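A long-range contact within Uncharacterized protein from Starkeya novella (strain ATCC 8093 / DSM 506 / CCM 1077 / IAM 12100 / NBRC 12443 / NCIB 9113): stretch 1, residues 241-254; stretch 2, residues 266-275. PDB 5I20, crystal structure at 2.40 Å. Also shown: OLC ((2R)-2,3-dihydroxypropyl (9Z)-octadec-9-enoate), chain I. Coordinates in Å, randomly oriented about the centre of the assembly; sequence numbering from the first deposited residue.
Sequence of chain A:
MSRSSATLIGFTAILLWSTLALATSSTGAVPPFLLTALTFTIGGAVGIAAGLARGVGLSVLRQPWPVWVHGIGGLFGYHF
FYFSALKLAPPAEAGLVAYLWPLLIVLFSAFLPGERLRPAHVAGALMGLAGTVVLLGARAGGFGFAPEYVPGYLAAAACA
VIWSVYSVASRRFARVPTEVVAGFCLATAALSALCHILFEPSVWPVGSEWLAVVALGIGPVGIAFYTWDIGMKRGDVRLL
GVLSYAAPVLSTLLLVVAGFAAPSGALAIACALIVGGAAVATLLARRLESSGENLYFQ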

# COMPACT_ATOMS: atom_id res chain seq x y z
N GLY A 241 0.15 -9.81 -4.73
CA GLY A 241 1.03 -8.92 -5.47
C GLY A 241 0.39 -8.53 -6.80
O GLY A 241 0.33 -7.35 -7.15
N VAL A 242 -0.09 -9.53 -7.53
CA VAL A 242 -0.78 -9.31 -8.80
C VAL A 242 -2.02 -8.44 -8.60
O VAL A 242 -2.23 -7.47 -9.33
CB VAL A 242 -1.20 -10.65 -9.46
CG1 VAL A 242 -1.99 -10.40 -10.73
CG2 VAL A 242 0.03 -11.50 -9.75
N LEU A 243 -2.83 -8.78 -7.60
CA LEU A 243 -4.09 -8.09 -7.35
C LEU A 243 -3.90 -6.65 -6.87
O LEU A 243 -4.82 -5.85 -6.96
CB LEU A 243 -4.91 -8.86 -6.32
CG LEU A 243 -5.39 -10.24 -6.77
CD1 LEU A 243 -6.08 -10.97 -5.63
CD2 LEU A 243 -6.32 -10.12 -7.98
N SER A 244 -2.71 -6.32 -6.37
CA SER A 244 -2.46 -4.97 -5.88
C SER A 244 -2.54 -3.91 -6.98
O SER A 244 -2.87 -2.76 -6.71
CB SER A 244 -1.10 -4.91 -5.18
OG SER A 244 -1.15 -5.59 -3.93
N TYR A 245 -2.29 -4.30 -8.23
CA TYR A 245 -2.46 -3.36 -9.34
C TYR A 245 -3.93 -3.04 -9.63
O TYR A 245 -4.24 -2.29 -10.55
CB TYR A 245 -1.79 -3.88 -10.62
CG TYR A 245 -0.30 -3.71 -10.62
CD1 TYR A 245 0.28 -2.46 -10.42
CD2 TYR A 245 0.55 -4.80 -10.80
CE1 TYR A 245 1.65 -2.30 -10.40
CE2 TYR A 245 1.92 -4.65 -10.78
CZ TYR A 245 2.46 -3.40 -10.58
OH TYR A 245 3.83 -3.25 -10.56
N ALA A 246 -4.84 -3.60 -8.84
CA ALA A 246 -6.24 -3.22 -8.96
C ALA A 246 -6.48 -1.87 -8.28
O ALA A 246 -7.41 -1.15 -8.63
CB ALA A 246 -7.15 -4.28 -8.36
N ALA A 247 -5.62 -1.53 -7.32
CA ALA A 247 -5.79 -0.30 -6.54
C ALA A 247 -5.79 0.98 -7.39
O ALA A 247 -6.66 1.82 -7.20
CB ALA A 247 -4.72 -0.21 -5.45
N PRO A 248 -4.83 1.13 -8.33
CA PRO A 248 -4.90 2.34 -9.16
C PRO A 248 -6.17 2.41 -10.02
O PRO A 248 -6.73 3.49 -10.19
CB PRO A 248 -3.66 2.24 -10.05
CG PRO A 248 -2.71 1.40 -9.27
CD PRO A 248 -3.58 0.39 -8.58
N VAL A 249 -6.60 1.27 -10.55
CA VAL A 249 -7.80 1.22 -11.38
C VAL A 249 -9.06 1.50 -10.56
O VAL A 249 -9.90 2.31 -10.95
CB VAL A 249 -7.95 -0.14 -12.08
CG1 VAL A 249 -9.28 -0.22 -12.82
CG2 VAL A 249 -6.79 -0.38 -13.03
N LEU A 250 -9.18 0.82 -9.42
CA LEU A 250 -10.32 1.02 -8.55
C LEU A 250 -10.34 2.45 -8.02
O LEU A 250 -11.41 3.05 -7.85
CB LEU A 250 -10.30 0.02 -7.39
CG LEU A 250 -10.64 -1.43 -7.77
CD1 LEU A 250 -10.40 -2.36 -6.60
CD2 LEU A 250 -12.09 -1.53 -8.24
N SER A 251 -9.16 3.00 -7.76
CA SER A 251 -9.04 4.38 -7.28
C SER A 251 -9.63 5.36 -8.29
O SER A 251 -10.40 6.25 -7.92
CB SER A 251 -7.57 4.72 -7.01
OG SER A 251 -7.43 6.03 -6.48
N THR A 252 -9.27 5.19 -9.56
CA THR A 252 -9.78 6.05 -10.62
C THR A 252 -11.28 5.85 -10.82
O THR A 252 -12.01 6.82 -11.04
CB THR A 252 -9.05 5.78 -11.95
OG1 THR A 252 -7.64 5.92 -11.75
CG2 THR A 252 -9.51 6.75 -13.02
N LEU A 253 -11.74 4.61 -10.73
CA LEU A 253 -13.17 4.31 -10.83
C LEU A 253 -13.96 5.02 -9.74
O LEU A 253 -15.09 5.45 -9.96
CB LEU A 253 -13.42 2.80 -10.76
CG LEU A 253 -13.05 1.95 -11.98
CD1 LEU A 253 -13.21 0.46 -11.67
CD2 LEU A 253 -13.89 2.33 -13.18
N LEU A 254 -13.37 5.14 -8.55
CA LEU A 254 -14.04 5.81 -7.44
C LEU A 254 -14.20 7.30 -7.72
O LEU A 254 -15.26 7.87 -7.49
CB LEU A 254 -13.26 5.61 -6.14
CG LEU A 254 -13.51 4.30 -5.39
CD1 LEU A 254 -12.64 4.22 -4.15
CD2 LEU A 254 -14.98 4.16 -5.03
N ALA A 266 -7.97 5.35 -21.51
CA ALA A 266 -6.87 4.86 -20.69
C ALA A 266 -7.39 4.06 -19.50
O ALA A 266 -6.77 3.07 -19.08
CB ALA A 266 -6.01 6.02 -20.20
N LEU A 267 -8.52 4.49 -18.95
CA LEU A 267 -9.14 3.79 -17.84
C LEU A 267 -9.70 2.45 -18.31
O LEU A 267 -9.59 1.44 -17.61
CB LEU A 267 -10.24 4.67 -17.22
CG LEU A 267 -10.92 4.24 -15.92
CD1 LEU A 267 -12.15 3.39 -16.21
CD2 LEU A 267 -9.96 3.50 -15.00
N ALA A 268 -10.30 2.44 -19.49
CA ALA A 268 -10.85 1.21 -20.06
C ALA A 268 -9.75 0.18 -20.32
O ALA A 268 -9.90 -0.99 -19.99
CB ALA A 268 -11.62 1.51 -21.35
N ILE A 269 -8.64 0.64 -20.90
CA ILE A 269 -7.51 -0.23 -21.19
C ILE A 269 -6.88 -0.78 -19.91
O ILE A 269 -6.55 -1.97 -19.84
CB ILE A 269 -6.43 0.51 -22.01
CG1 ILE A 269 -6.97 0.89 -23.40
CG2 ILE A 269 -5.18 -0.35 -22.17
CD1 ILE A 269 -7.25 -0.30 -24.29
N ALA A 270 -6.74 0.07 -18.90
CA ALA A 270 -6.19 -0.36 -17.61
C ALA A 270 -7.09 -1.41 -16.96
O ALA A 270 -6.60 -2.40 -16.41
CB ALA A 270 -6.01 0.83 -16.69
N CYS A 271 -8.40 -1.18 -17.04
CA CYS A 271 -9.39 -2.15 -16.56
C CYS A 271 -9.22 -3.52 -17.21
O CYS A 271 -9.18 -4.53 -16.52
CB CYS A 271 -10.81 -1.63 -16.82
SG CYS A 271 -11.37 -0.35 -15.68
N ALA A 272 -9.13 -3.54 -18.53
CA ALA A 272 -8.96 -4.79 -19.26
C ALA A 272 -7.68 -5.51 -18.84
O ALA A 272 -7.67 -6.72 -18.64
CB ALA A 272 -8.96 -4.54 -20.76
N LEU A 273 -6.60 -4.74 -18.70
CA LEU A 273 -5.29 -5.31 -18.39
C LEU A 273 -5.24 -5.93 -16.99
O LEU A 273 -4.60 -6.96 -16.79
CB LEU A 273 -4.21 -4.24 -18.53
CG LEU A 273 -3.79 -3.94 -19.97
CD1 LEU A 273 -2.90 -2.71 -20.05
CD2 LEU A 273 -3.08 -5.14 -20.58
N ILE A 274 -5.91 -5.31 -16.03
CA ILE A 274 -5.86 -5.81 -14.66
C ILE A 274 -6.88 -6.94 -14.47
O ILE A 274 -6.66 -7.85 -13.67
CB ILE A 274 -6.10 -4.67 -13.62
CG1 ILE A 274 -5.16 -4.82 -12.42
CG2 ILE A 274 -7.56 -4.59 -13.18
CD1 ILE A 274 -5.55 -5.91 -11.46
N VAL A 275 -7.97 -6.91 -15.23
CA VAL A 275 -8.91 -8.03 -15.21
C VAL A 275 -8.25 -9.24 -15.87
O VAL A 275 -8.30 -10.35 -15.34
CB VAL A 275 -10.24 -7.68 -15.91
CG1 VAL A 275 -11.07 -8.94 -16.11
CG2 VAL A 275 -11.02 -6.66 -15.09
C9 OLC I . -15.90 -0.89 -15.60
C8 OLC I . -15.71 -0.66 -17.07
C7 OLC I . -14.53 0.23 -17.28
C6 OLC I . -14.98 1.62 -17.54
C5 OLC I . -14.49 2.07 -18.87
C4 OLC I . -14.87 3.50 -19.10
C3 OLC I . -14.11 4.05 -20.25
C2 OLC I . -15.01 4.23 -21.42

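The contact between the two stretches is made by van der Waals packing, with no hydrogen bond passing from one to the other. Helix 246-254 and helix 266-275 run in roughly opposite directions, with 141° between their N-to-C vectors and a closest axial approach of 9.8 Å. As stretch 1 advances from Val242 to Leu253, its partners therefore fall back from Ile274 to Leu267. Together the two sides bury 387 Å².

The walk begins in the preceding helix, where Val242 touches stretch 2 only peripherally: Val242 O lies 4.2 Å from Ile274 CD1. Leu243 and Ser244 direct their CA-to-CB bonds away, and the chain passes through a type I turn from Leu243 to Ala246, closed by a hydrogen bond of 2.9 Å from Ala246 N to Leu243 O. This turn presents backbone to Ile274. Tyr245 O approaches Ile274 CG1 to 3.3 Å, and Ala246 N lies 3.6 Å from Ile274 CD1. The side chains add to this, with Tyr245 CB 3.9 Å from Ile274 CG1 and Ala246 CB 3.9 Å from Ile274 CD1. Although Tyr245 starts toward stretch 2, its ring leads away and its hydroxyl is hydrogen-bonded elsewhere in the structure. Ile274, with 91 Å² covered by stretch 1, has the largest covered area of any residue in the contact; its chi1 of -139° lies between the usual wells, while its CD1 reaches the backbone of the turn.

Ala247 points away and Pro248 is out of reach, so the next contact comes at Val249, where Val249 CA lies 6.4 Å from Cys271 CA. Its side chain, in the t rotamer, points toward stretch 2 and fits as a knob into a hole formed by Leu267, Ala270, Cys271 and Ile274. The two methyl groups divide this pocket. Val249 CG1 packs 3.5 Å from Cys271 SG and more loosely against Leu267 CD2, at 4.4 Å, while Val249 CG2 lies 3.9 Å from Ala270 CB and 4.3 Å from Ile274 CG2. The small side chain of Ala270, itself directed toward stretch 1, forms one wall of the hole.

One turn further along, after Leu250 and Ser251, which make no contact, Thr252 uses its two branches differently. Thr252 OG1 donates a hydrogen bond of 3.0 Å to Pro248 O within its own helix, so the polar group is satisfied locally, and Thr252 CG2 packs 3.8 Å from Leu267 CD2. Leu253 starts sideways, but its end comes nearer, placing Leu253 CD2 3.7 Å from Leu267 CD1 and 4.4 Å from Cys271 SG. Leu267 is thus approached through both methyls, CD2 by Thr252 and CD1 by Leu253. The lipid OLC also packs here, OLC C6 lying 3.6 Å from Leu267 CD1 and OLC C7 3.6 Å from Cys271 SG, so the acyl chain contacts two residues that also pack against stretch 1. Leu254, out of reach of stretch 2, adds nothing further.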